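Local atomic coordinates of mannan endo-1,6-alpha-mannosidase (Chaetomium thermophilum, PDB entry 6RY0), a protein that probably cleaves alpha-1,6-mannosidic linkages as a calcium-binding glycoside hydrolase family 76 enzyme, and is linked to transferring GPI-anchored glycoproteins into the fungal cell wall. Residues F50-G53 against N54-G57; T164-S168 against P169-D173; E279-K282 against W283-R286; T292-R296 against D297-D301. All blocks are in the same frame, centred on the assembly; numbering follows the deposited sequence. Where two conformers were deposited one is given.

Contact 1: F50-G53 against N54-G57; sequences FYKG and NQSG
Tyr51 and Asn54 meet where the chain begins to turn: CE2 of the Tyr51 ring lies 3.6 Å from the backbone N of Asn54 and 3.7 Å from its side-chain OD1. Ring and amide planes are only 14° apart, although the two side chains run at a slant to each other. The peptide N of Gly53 sits over the centre of one ring face. An aromatic residue suits this place because its broad face can pack against flat peptide groups. Its CG stands anti to the backbone N (chi1 177°), which carries the ring along the turn.

The turn itself is a type I beta turn from Lys52 to Gln55, closed by the bond from Gln55 N to Lys52 O (3.0 Å, N-H...O angle 162°). Gly53 is its second residue, and its lack of a side chain leaves room for the Tyr51 hydroxyl.

Lys52 and Gln55, the first and last residues of the turn, run alongside each other, with Lys52 CD 3.9 Å from Gln55 NE2. An ammonium and an amide NH2 both point to one water, which accepts from Lys52 NZ (2.7 Å) and Gln55 NE2. A second water accepts from Gln55 NE2 and lies 2.8 Å from Asn54 OD1, to which it can donate, joining the side chains of neighbouring turn residues.

Further out, Tyr51 OH is hydrogen-bonded with the backbone N of Gly61, while Lys52 NZ also bonds Leu49 O, near the end of helix 33-48. On the other flank, Tyr51 and Asn54 both touch Val101 of helix 99-108.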
loop_
_atom_site.group_PDB
_atom_site.type_symbol
_atom_site.label_atom_id
_atom_site.label_comp_id
_atom_site.label_asym_id
_atom_site.label_seq_id
_atom_site.Cartn_x
_atom_site.Cartn_y
_atom_site.Cartn_z
ATOM N N PHE A 50 15.029 -11.338 -4.623
ATOM C CA PHE A 50 14.778 -10.493 -5.783
ATOM C C PHE A 50 15.502 -9.153 -5.705
ATOM O O PHE A 50 15.687 -8.490 -6.724
ATOM C CB PHE A 50 13.276 -10.230 -5.919
ATOM C CG PHE A 50 12.479 -11.444 -6.298
ATOM C CD1 PHE A 50 12.335 -11.823 -7.619
ATOM C CD2 PHE A 50 11.829 -12.177 -5.342
ATOM C CE1 PHE A 50 11.595 -12.938 -7.964
ATOM C CE2 PHE A 50 11.101 -13.307 -5.687
ATOM C CZ PHE A 50 10.989 -13.689 -6.998
ATOM N N TYR A 51 15.793 -8.716 -4.497
ATOM C CA TYR A 51 16.274 -7.376 -4.204
ATOM C C TYR A 51 17.798 -7.352 -4.198
ATOM O O TYR A 51 18.420 -8.120 -3.489
ATOM C CB TYR A 51 15.744 -6.943 -2.850
ATOM C CG TYR A 51 16.233 -5.594 -2.412
ATOM C CD1 TYR A 51 15.752 -4.432 -2.992
ATOM C CD2 TYR A 51 17.156 -5.467 -1.379
ATOM C CE1 TYR A 51 16.202 -3.179 -2.575
ATOM C CE2 TYR A 51 17.607 -4.230 -0.958
ATOM C CZ TYR A 51 17.127 -3.087 -1.559
ATOM O OH TYR A 51 17.522 -1.843 -1.170
ATOM N N LYS A 52 18.375 -6.451 -4.993
ATOM C CA LYS A 52 19.815 -6.317 -5.127
ATOM C C LYS A 52 20.321 -4.994 -4.580
ATOM O O LYS A 52 21.521 -4.737 -4.645
ATOM C CB LYS A 52 20.199 -6.423 -6.627
ATOM C CG LYS A 52 19.556 -7.578 -7.379
ATOM C CD LYS A 52 19.882 -8.872 -6.732
ATOM C CE LYS A 52 19.386 -10.042 -7.567
ATOM N NZ LYS A 52 19.603 -11.314 -6.845
ATOM N N GLY A 53 19.449 -4.146 -4.049
ATOM C CA GLY A 53 19.821 -2.772 -3.777
ATOM C C GLY A 53 20.821 -2.534 -2.708
ATOM O O GLY A 53 21.378 -1.437 -2.615
ATOM N N ASN A 54 21.027 -3.517 -1.858
ATOM C CA ASN A 54 22.033 -3.430 -0.809
ATOM C C ASN A 54 23.402 -3.886 -1.260
ATOM O O ASN A 54 24.332 -3.836 -0.469
ATOM C CB ASN A 54 21.593 -4.256 0.402
ATOM C CG ASN A 54 21.393 -5.704 0.063
ATOM O OD1 ASN A 54 20.814 -6.036 -0.995
ATOM N ND2 ASN A 54 21.864 -6.585 0.933
ATOM N N GLN A 55 23.526 -4.358 -2.501
ATOM C CA GLN A 55 24.805 -4.847 -2.999
ATOM C C GLN A 55 25.603 -3.724 -3.619
ATOM O O GLN A 55 25.056 -2.735 -4.100
ATOM C CB GLN A 55 24.565 -5.918 -4.035
ATOM C CG GLN A 55 23.906 -7.127 -3.469
ATOM C CD GLN A 55 23.745 -8.189 -4.491
ATOM O OE1 GLN A 55 24.416 -8.183 -5.536
ATOM N NE2 GLN A 55 22.872 -9.120 -4.215
ATOM N N SER A 56 26.918 -3.900 -3.605
ATOM C CA SER A 56 27.817 -2.878 -4.098
ATOM C C SER A 56 27.450 -2.533 -5.531
ATOM O O SER A 56 27.181 -3.404 -6.346
ATOM C CB SER A 56 29.248 -3.372 -4.027
ATOM O OG SER A 56 29.436 -4.392 -4.984
ATOM N N GLY A 57 27.376 -1.242 -5.813
ATOM C CA GLY A 57 27.077 -0.787 -7.155
ATOM C C GLY A 57 25.602 -0.699 -7.516
ATOM O O GLY A 57 25.282 -0.186 -8.581
HETATM O O HOH W 1 21.320 -8.643 -1.901
HETATM O O HOH W 2 22.255 -11.237 -6.196
HETATM O O HOH W 3 24.007 -0.551 -1.895
#

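Contact 2: T164-S168 against P169-D173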
loop_
_atom_site.group_PDB
_atom_site.type_symbol
_atom_site.label_atom_id
_atom_site.label_comp_id
_atom_site.label_asym_id
_atom_site.label_seq_id
_atom_site.Cartn_x
_atom_site.Cartn_y
_atom_site.Cartn_z
ATOM N N THR A 164 1.781 16.785 2.800
ATOM C CA THR A 164 1.759 18.219 2.586
ATOM C C THR A 164 1.881 18.552 1.101
ATOM O O THR A 164 1.152 19.416 0.586
ATOM C CB THR A 164 2.860 18.894 3.414
ATOM O OG1 THR A 164 2.568 18.743 4.805
ATOM C CG2 THR A 164 2.930 20.376 3.074
ATOM N N THR A 165 2.777 17.898 0.380
ATOM C CA THR A 165 2.894 18.137 -1.041
ATOM C C THR A 165 1.627 17.738 -1.769
ATOM O O THR A 165 1.263 18.376 -2.777
ATOM C CB THR A 165 4.126 17.473 -1.672
ATOM O OG1 THR A 165 4.002 16.050 -1.643
ATOM C CG2 THR A 165 5.428 17.948 -1.051
ATOM N N GLN A 166 0.938 16.712 -1.299
ATOM C CA GLN A 166 -0.317 16.269 -1.906
ATOM C C GLN A 166 -1.474 17.199 -1.600
ATOM O O GLN A 166 -2.427 17.249 -2.366
ATOM C CB GLN A 166 -0.624 14.812 -1.517
ATOM C CG GLN A 166 0.333 13.871 -2.179
ATOM C CD GLN A 166 0.063 12.435 -1.991
ATOM O OE1 GLN A 166 -0.845 12.062 -1.277
ATOM N NE2 GLN A 166 0.825 11.609 -2.684
ATOM N N ALA A 167 -1.380 17.941 -0.502
ATOM C CA ALA A 167 -2.370 18.948 -0.108
ATOM C C ALA A 167 -2.125 20.301 -0.771
ATOM O O ALA A 167 -2.926 21.207 -0.638
ATOM C CB ALA A 167 -2.352 19.121 1.398
ATOM N N SER A 168 -1.020 20.469 -1.495
ATOM C CA SER A 168 -0.641 21.762 -2.028
ATOM C C SER A 168 -1.686 22.231 -3.031
ATOM O O SER A 168 -2.244 21.434 -3.782
ATOM C CB SER A 168 0.749 21.640 -2.643
ATOM O OG SER A 168 1.316 22.897 -2.973
ATOM N N PRO A 169 -1.944 23.544 -3.071
ATOM C CA PRO A 169 -3.097 23.999 -3.846
ATOM C C PRO A 169 -3.072 23.673 -5.336
ATOM O O PRO A 169 -4.145 23.456 -5.916
ATOM C CB PRO A 169 -3.126 25.505 -3.569
ATOM C CG PRO A 169 -1.902 25.834 -2.848
ATOM C CD PRO A 169 -1.358 24.622 -2.261
ATOM N N GLU A 170 -1.902 23.599 -5.970
ATOM C CA GLU A 170 -1.878 23.312 -7.416
ATOM C C GLU A 170 -2.305 21.889 -7.744
ATOM O O GLU A 170 -2.630 21.585 -8.912
ATOM C CB GLU A 170 -0.498 23.596 -8.027
ATOM C CG GLU A 170 0.604 22.560 -7.777
ATOM C CD GLU A 170 1.137 22.485 -6.350
ATOM O OE1 GLU A 170 0.837 23.364 -5.500
ATOM O OE2 GLU A 170 1.895 21.536 -6.089
ATOM N N ARG A 171 -2.346 21.032 -6.719
ATOM C CA ARG A 171 -2.803 19.671 -6.950
ATOM C C ARG A 171 -4.322 19.525 -6.785
ATOM O O ARG A 171 -4.842 18.434 -6.967
ATOM C CB ARG A 171 -2.058 18.681 -6.060
ATOM C CG ARG A 171 -0.583 18.634 -6.342
ATOM C CD ARG A 171 0.077 17.349 -5.832
ATOM N NE ARG A 171 1.527 17.440 -5.949
ATOM C CZ ARG A 171 2.402 16.598 -5.419
ATOM N NH1 ARG A 171 2.013 15.460 -4.871
ATOM N NH2 ARG A 171 3.679 16.927 -5.421
ATOM N N HIS A 172 -5.019 20.617 -6.456
ATOM C CA HIS A 172 -6.470 20.594 -6.238
ATOM C C HIS A 172 -7.114 21.695 -7.029
ATOM O O HIS A 172 -7.368 22.764 -6.501
ATOM C CB HIS A 172 -6.769 20.755 -4.737
ATOM C CG HIS A 172 -6.181 19.658 -3.936
ATOM N ND1 HIS A 172 -6.855 18.490 -3.690
ATOM C CD2 HIS A 172 -4.929 19.499 -3.438
ATOM C CE1 HIS A 172 -6.053 17.662 -3.044
ATOM N NE2 HIS A 172 -4.874 18.245 -2.888
ATOM N N ASP A 173 -7.442 21.409 -8.273
ATOM C CA ASP A 173 -8.079 22.382 -9.126
ATOM C C ASP A 173 -9.592 22.128 -9.213
ATOM O O ASP A 173 -10.127 21.277 -8.507
ATOM C CB ASP A 173 -7.354 22.479 -10.492
ATOM C CG ASP A 173 -7.569 21.293 -11.416
ATOM O OD1 ASP A 173 -8.581 20.595 -11.310
ATOM O OD2 ASP A 173 -6.708 21.095 -12.309
HETATM O O HOH W 4 3.125 19.898 -4.262
#
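His172 NE2 donates to Gln166 O (2.7 Å, N-H...O angle 155°), with the donor in the carbonyl plane and the acceptor near the plane of the imidazole. This and two further hydrogen bonds tie the end of helix 155-167 to the short 3-10 turn that follows. A histidine suits the spot: its ring nitrogen reaches a carbonyl left over at the helix end, and Ser168 O lies along the same ring edge. The backbone bond from Arg171 N to Ser168 O (3.0 Å) closes the turn. Ser168 OG donates to the syn lone pair of Glu170 OE1 (2.6 Å); the glutamate chain doubles back to it through chi1 77° and chi2 -71°.

Water extends this network, one molecule donating to both Glu170 OE2 (2.7 Å) and Thr165 O (2.8 Å).

Across the contact, the side chain of Arg171 packs without a hydrogen bond. Its extended chain lays the guanidinium flat against Thr165 O, which stands 3.3 Å above its centre, a favourable place for a carbonyl oxygen beside a cation. NH1 comes 3.5 Å from Gln166 CG. That nitrogen bonds to Gln130 OE1, which also accepts from Gln166 NE2, so helix 127-142 anchors both side chains.

Beyond the turn, Ala167 and His172 pack on helix 216-231, the His172 ring meeting Trp221, while Gln166 and Ala167 rest on Phe202 of helix 196-213.

Contact 3: E279-K282 against W283-R286; sequences EDQK and WKDR
Lys282 runs alongside both Trp283 and Arg286, and its aliphatic chain runs over the pyrrole end of the indole and against one face of the guanidinium. CB lies 3.3 Å from Trp283 N. The first torsion (chi1 81°) puts CG between the backbone N and the carbonyl carbon, over one face of the indole; from there the chain is fully extended. CD packs over one face of the Arg286 guanidinium, 3.7 Å from NH2, and CE comes 3.8 Å from Trp283 NE1. At the tip, NZ makes a salt bridge with Glu223 OE1, and the other oxygen of that carboxylate accepts from Trp283 NE1. NZ and Arg286 NH2 are like charges 4.5 Å apart; a water accepting from both, together with Glu223, probably eases their repulsion. A lysine fits because its methylenes can lie against flat groups while its amine reaches a carboxylate on helix 216-231.

Arg286 NH1 in turn lies above the Trp283 ring, offset toward its rim, so both basic chains lie over the same face of the indole. The buried indole also packs on Met274 and Trp275 of helix 261-278.

On another flank, Gln281 NE2 donates to Asp285 OD1 (2.9 Å, N-H...O angle 148°), meeting it from above the carboxylate plane. The side chains are roughly perpendicular, a one-turn i to i+4 pairing of amide and acid.

Where the chain enters the helix, Asp280 OD1 accepts from Lys282 N (3.0 Å) and Asp280 O from Trp283 N (2.9 Å). This is an aspartate N-cap, here opening helix 281-298 immediately after a tight link from helix 261-278.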
loop_
_atom_site.group_PDB
_atom_site.type_symbol
_atom_site.label_atom_id
_atom_site.label_comp_id
_atom_site.label_asym_id
_atom_site.label_seq_id
_atom_site.Cartn_x
_atom_site.Cartn_y
_atom_site.Cartn_z
ATOM N N GLU A 279 -14.615 8.518 16.165
ATOM C CA GLU A 279 -15.750 7.828 16.798
ATOM C C GLU A 279 -17.084 8.311 16.240
ATOM O O GLU A 279 -18.106 8.177 16.888
ATOM C CB GLU A 279 -15.694 7.913 18.339
ATOM C CG GLU A 279 -14.451 7.253 18.833
ATOM C CD GLU A 279 -14.356 7.306 20.346
ATOM O OE1 GLU A 279 -15.264 7.833 21.016
ATOM O OE2 GLU A 279 -13.365 6.816 20.889
ATOM N N ASP A 280 -17.081 8.808 15.014
ATOM C CA ASP A 280 -18.305 9.262 14.360
ATOM C C ASP A 280 -18.934 8.048 13.687
ATOM O O ASP A 280 -18.307 7.366 12.871
ATOM C CB ASP A 280 -17.933 10.359 13.355
ATOM C CG ASP A 280 -19.113 11.032 12.685
ATOM O OD1 ASP A 280 -20.180 10.406 12.533
ATOM O OD2 ASP A 280 -18.946 12.219 12.260
ATOM N N GLN A 281 -20.194 7.781 14.008
ATOM C CA GLN A 281 -20.926 6.669 13.411
ATOM C C GLN A 281 -20.868 6.650 11.895
ATOM O O GLN A 281 -20.898 5.585 11.290
ATOM C CB GLN A 281 -22.391 6.732 13.858
ATOM C CG GLN A 281 -23.261 5.593 13.370
ATOM C CD GLN A 281 -22.859 4.260 13.913
ATOM O OE1 GLN A 281 -22.415 4.138 15.064
ATOM N NE2 GLN A 281 -23.026 3.230 13.092
ATOM N N LYS A 282 -20.785 7.808 11.258
ATOM C CA LYS A 282 -20.725 7.800 9.801
ATOM C C LYS A 282 -19.506 7.024 9.303
ATOM O O LYS A 282 -19.575 6.354 8.271
ATOM C CB LYS A 282 -20.780 9.207 9.206
ATOM C CG LYS A 282 -19.527 10.001 9.187
ATOM C CD LYS A 282 -19.772 11.406 8.597
ATOM C CE LYS A 282 -18.483 12.210 8.559
ATOM N NZ LYS A 282 -18.708 13.591 8.178
ATOM N N TRP A 283 -18.399 7.109 10.013
ATOM C CA TRP A 283 -17.218 6.359 9.638
ATOM C C TRP A 283 -17.360 4.881 9.918
ATOM O O TRP A 283 -16.837 4.074 9.151
ATOM C CB TRP A 283 -15.943 6.947 10.266
ATOM C CG TRP A 283 -15.550 8.233 9.613
ATOM C CD1 TRP A 283 -15.569 9.489 10.161
ATOM C CD2 TRP A 283 -15.076 8.400 8.277
ATOM N NE1 TRP A 283 -15.163 10.419 9.250
ATOM C CE2 TRP A 283 -14.845 9.775 8.079
ATOM C CE3 TRP A 283 -14.813 7.513 7.231
ATOM C CZ2 TRP A 283 -14.365 10.275 6.863
ATOM C CZ3 TRP A 283 -14.341 8.025 6.043
ATOM C CH2 TRP A 283 -14.149 9.383 5.859
ATOM N N LYS A 284 -18.027 4.501 10.997
ATOM C CA LYS A 284 -18.323 3.091 11.209
ATOM C C LYS A 284 -19.146 2.546 10.056
ATOM O O LYS A 284 -18.889 1.451 9.561
ATOM C CB LYS A 284 -19.048 2.843 12.534
ATOM C CG LYS A 284 -19.170 1.350 12.823
ATOM C CD LYS A 284 -19.838 1.056 14.134
ATOM C CE LYS A 284 -19.982 -0.440 14.371
ATOM N NZ LYS A 284 -20.874 -1.096 13.377
ATOM N N ASP A 285 -20.151 3.302 9.633
ATOM C CA ASP A 285 -21.001 2.877 8.531
ATOM C C ASP A 285 -20.204 2.703 7.260
ATOM O O ASP A 285 -20.426 1.753 6.495
ATOM C CB ASP A 285 -22.127 3.888 8.266
ATOM C CG ASP A 285 -23.122 4.006 9.378
ATOM O OD1 ASP A 285 -23.204 3.100 10.226
ATOM O OD2 ASP A 285 -23.877 4.995 9.370
ATOM N N ARG A 286 -19.266 3.619 7.016
ATOM C CA ARG A 286 -18.425 3.549 5.822
ATOM C C ARG A 286 -17.492 2.335 5.882
ATOM O O ARG A 286 -17.328 1.638 4.886
ATOM C CB ARG A 286 -17.650 4.860 5.639
ATOM C CG ARG A 286 -18.550 6.017 5.260
ATOM C CD ARG A 286 -17.919 7.364 5.495
ATOM N NE ARG A 286 -18.919 8.395 5.296
ATOM C CZ ARG A 286 -18.660 9.674 5.174
ATOM N NH1 ARG A 286 -17.411 10.116 5.229
ATOM N NH2 ARG A 286 -19.681 10.515 5.007
HETATM O O HOH W 5 -23.273 0.227 13.814
HETATM O O HOH W 6 -19.256 13.427 5.375
#

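Contact 4: T292-R296 against D297-D301; sequences TGILR and DFFKD
Helical bonds from Asp297 N to Gly293 O (2.8 Å) and from Phe298 N to Ile294 O (2.8 Å) continue helix 281-298 toward its C-terminal end, and the backbone then extends into strand 299-300. Arg296 grips the adjacent Asp297 side-on: NE donates to OD1 (2.9 Å, N-H...O angle 176°) and NH2 to OD2 (2.9 Å). The planes are 47° apart, so the fork is twisted. A bend at chi3 (68°) turns the guanidinium back over Gly293, whose CA, bare of a side chain, lies against one face.

Ile294 and Phe299 are buried, with Leu295 at their margin; branched and aromatic groups suit packing against the neighbouring helices. Ile294 CG2 reaches the Phe299 ring at CE1 (3.8 Å), and Leu295 CD2 approaches its CD1 (4.2 Å) at a slant. Where carbonyls outrun the helical pattern, water steps in: one molecule donates to Leu295 O (2.7 Å) and Phe299 O, and another joins Arg296 O to Phe299 O.

Ile294 and Phe298 pack on helix 261-278, Leu295 and Phe299 on helix 342-358, and Met331 of helix 323-337 meets Ile294 and Phe299, while strand 299-300 pairs antiparallel with 303-304.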
loop_
_atom_site.group_PDB
_atom_site.type_symbol
_atom_site.label_atom_id
_atom_site.label_comp_id
_atom_site.label_asym_id
_atom_site.label_seq_id
_atom_site.Cartn_x
_atom_site.Cartn_y
_atom_site.Cartn_z
ATOM N N THR A 292 -18.301 -4.888 3.508
ATOM C CA THR A 292 -19.294 -5.734 2.859
ATOM C C THR A 292 -18.975 -5.881 1.375
ATOM O O THR A 292 -18.989 -6.982 0.825
ATOM C CB THR A 292 -20.701 -5.183 3.069
ATOM O OG1 THR A 292 -20.983 -5.224 4.471
ATOM C CG2 THR A 292 -21.768 -5.936 2.310
ATOM N N GLY A 293 -18.673 -4.765 0.724
ATOM C CA GLY A 293 -18.349 -4.807 -0.683
ATOM C C GLY A 293 -17.110 -5.644 -0.976
ATOM O O GLY A 293 -17.106 -6.422 -1.945
ATOM N N ILE A 294 -16.069 -5.482 -0.177
ATOM C CA ILE A 294 -14.836 -6.227 -0.410
ATOM C C ILE A 294 -15.044 -7.721 -0.281
ATOM O O ILE A 294 -14.563 -8.513 -1.108
ATOM C CB ILE A 294 -13.759 -5.729 0.553
ATOM C CG1 ILE A 294 -13.273 -4.348 0.152
ATOM C CG2 ILE A 294 -12.605 -6.711 0.670
ATOM C CD1 ILE A 294 -12.560 -3.588 1.267
ATOM N N LEU A 295 -15.751 -8.120 0.764
ATOM C CA LEU A 295 -15.995 -9.531 0.990
ATOM C C LEU A 295 -16.828 -10.122 -0.137
ATOM O O LEU A 295 -16.605 -11.254 -0.551
ATOM C CB LEU A 295 -16.664 -9.766 2.347
ATOM C CG LEU A 295 -15.789 -9.421 3.535
ATOM C CD1 LEU A 295 -16.602 -9.404 4.804
ATOM C CD2 LEU A 295 -14.577 -10.329 3.675
ATOM N N ARG A 296 -17.782 -9.354 -0.645
ATOM C CA ARG A 296 -18.617 -9.783 -1.755
ATOM C C ARG A 296 -17.843 -9.896 -3.059
ATOM O O ARG A 296 -18.049 -10.819 -3.848
ATOM C CB ARG A 296 -19.754 -8.757 -1.889
ATOM C CG ARG A 296 -20.691 -8.952 -3.058
ATOM C CD ARG A 296 -21.578 -7.739 -3.262
ATOM N NE ARG A 296 -20.755 -6.607 -3.702
ATOM C CZ ARG A 296 -20.891 -5.334 -3.349
ATOM N NH1 ARG A 296 -21.872 -4.946 -2.539
ATOM N NH2 ARG A 296 -20.030 -4.438 -3.803
ATOM N N ASP A 297 -16.994 -8.911 -3.309
ATOM C CA ASP A 297 -16.388 -8.775 -4.622
ATOM C C ASP A 297 -15.053 -9.482 -4.794
ATOM O O ASP A 297 -14.784 -10.017 -5.882
ATOM C CB ASP A 297 -16.196 -7.286 -4.953
ATOM C CG ASP A 297 -17.505 -6.523 -5.086
ATOM O OD1 ASP A 297 -18.534 -7.173 -5.409
ATOM O OD2 ASP A 297 -17.488 -5.284 -4.915
ATOM N N PHE A 298 -14.210 -9.452 -3.770
ATOM C CA PHE A 298 -12.827 -9.908 -3.939
ATOM C C PHE A 298 -12.525 -11.241 -3.309
ATOM O O PHE A 298 -11.483 -11.804 -3.593
ATOM C CB PHE A 298 -11.830 -8.866 -3.406
ATOM C CG PHE A 298 -11.856 -7.605 -4.213
ATOM C CD1 PHE A 298 -11.325 -7.586 -5.483
ATOM C CD2 PHE A 298 -12.457 -6.466 -3.718
ATOM C CE1 PHE A 298 -11.381 -6.435 -6.250
ATOM C CE2 PHE A 298 -12.521 -5.326 -4.465
ATOM C CZ PHE A 298 -11.997 -5.319 -5.747
ATOM N N PHE A 299 -13.390 -11.768 -2.457
ATOM C CA PHE A 299 -13.127 -13.050 -1.823
ATOM C C PHE A 299 -14.026 -14.082 -2.450
ATOM O O PHE A 299 -15.245 -13.962 -2.467
ATOM C CB PHE A 299 -13.287 -12.948 -0.305
ATOM C CG PHE A 299 -12.135 -12.221 0.325
ATOM C CD1 PHE A 299 -12.096 -10.840 0.375
ATOM C CD2 PHE A 299 -11.045 -12.911 0.824
ATOM C CE1 PHE A 299 -11.014 -10.168 0.940
ATOM C CE2 PHE A 299 -9.969 -12.252 1.376
ATOM C CZ PHE A 299 -9.939 -10.888 1.432
ATOM N N LYS A 300 -13.408 -15.110 -3.027
ATOM C CA LYS A 300 -14.100 -16.169 -3.743
ATOM C C LYS A 300 -13.820 -17.463 -3.014
ATOM O O LYS A 300 -12.683 -17.911 -2.930
ATOM C CB LYS A 300 -13.589 -16.215 -5.167
ATOM C CG LYS A 300 -14.056 -14.950 -5.862
ATOM C CD LYS A 300 -13.956 -14.922 -7.338
ATOM C CE LYS A 300 -14.322 -13.591 -7.891
ATOM N NZ LYS A 300 -15.778 -13.302 -7.719
ATOM N N ASP A 301 -14.867 -18.040 -2.435
ATOM C CA ASP A 301 -14.686 -19.192 -1.572
ATOM C C ASP A 301 -13.561 -18.957 -0.561
ATOM O O ASP A 301 -12.736 -19.843 -0.336
ATOM C CB ASP A 301 -14.424 -20.478 -2.400
ATOM C CG ASP A 301 -15.462 -20.701 -3.567
ATOM O OD1 ASP A 301 -16.667 -20.483 -3.356
ATOM O OD2 ASP A 301 -15.101 -21.125 -4.699
HETATM O O HOH W 7 -17.954 -13.528 -1.197
HETATM O O HOH W 8 -16.634 -12.980 -4.705
#

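Contacts 3 and 4 share helix 281-298, one at its start and the other at its end, with centres about 21 Å apart; contact 2 likewise lies at the end of a helix, while contact 1 is a loop turn across the chain's centre from contacts 3 and 4. Contact 3 is the surface member, with charged and amide groups around one buried tryptophan. Contact 4 is partly buried and has the most apolar chemistry, while contacts 1 and 2, also partly buried, rely more on polar bonds and water. Helix 216-231 touches both contacts 2 and 3, and helix 261-278 packs against both contacts 3 and 4.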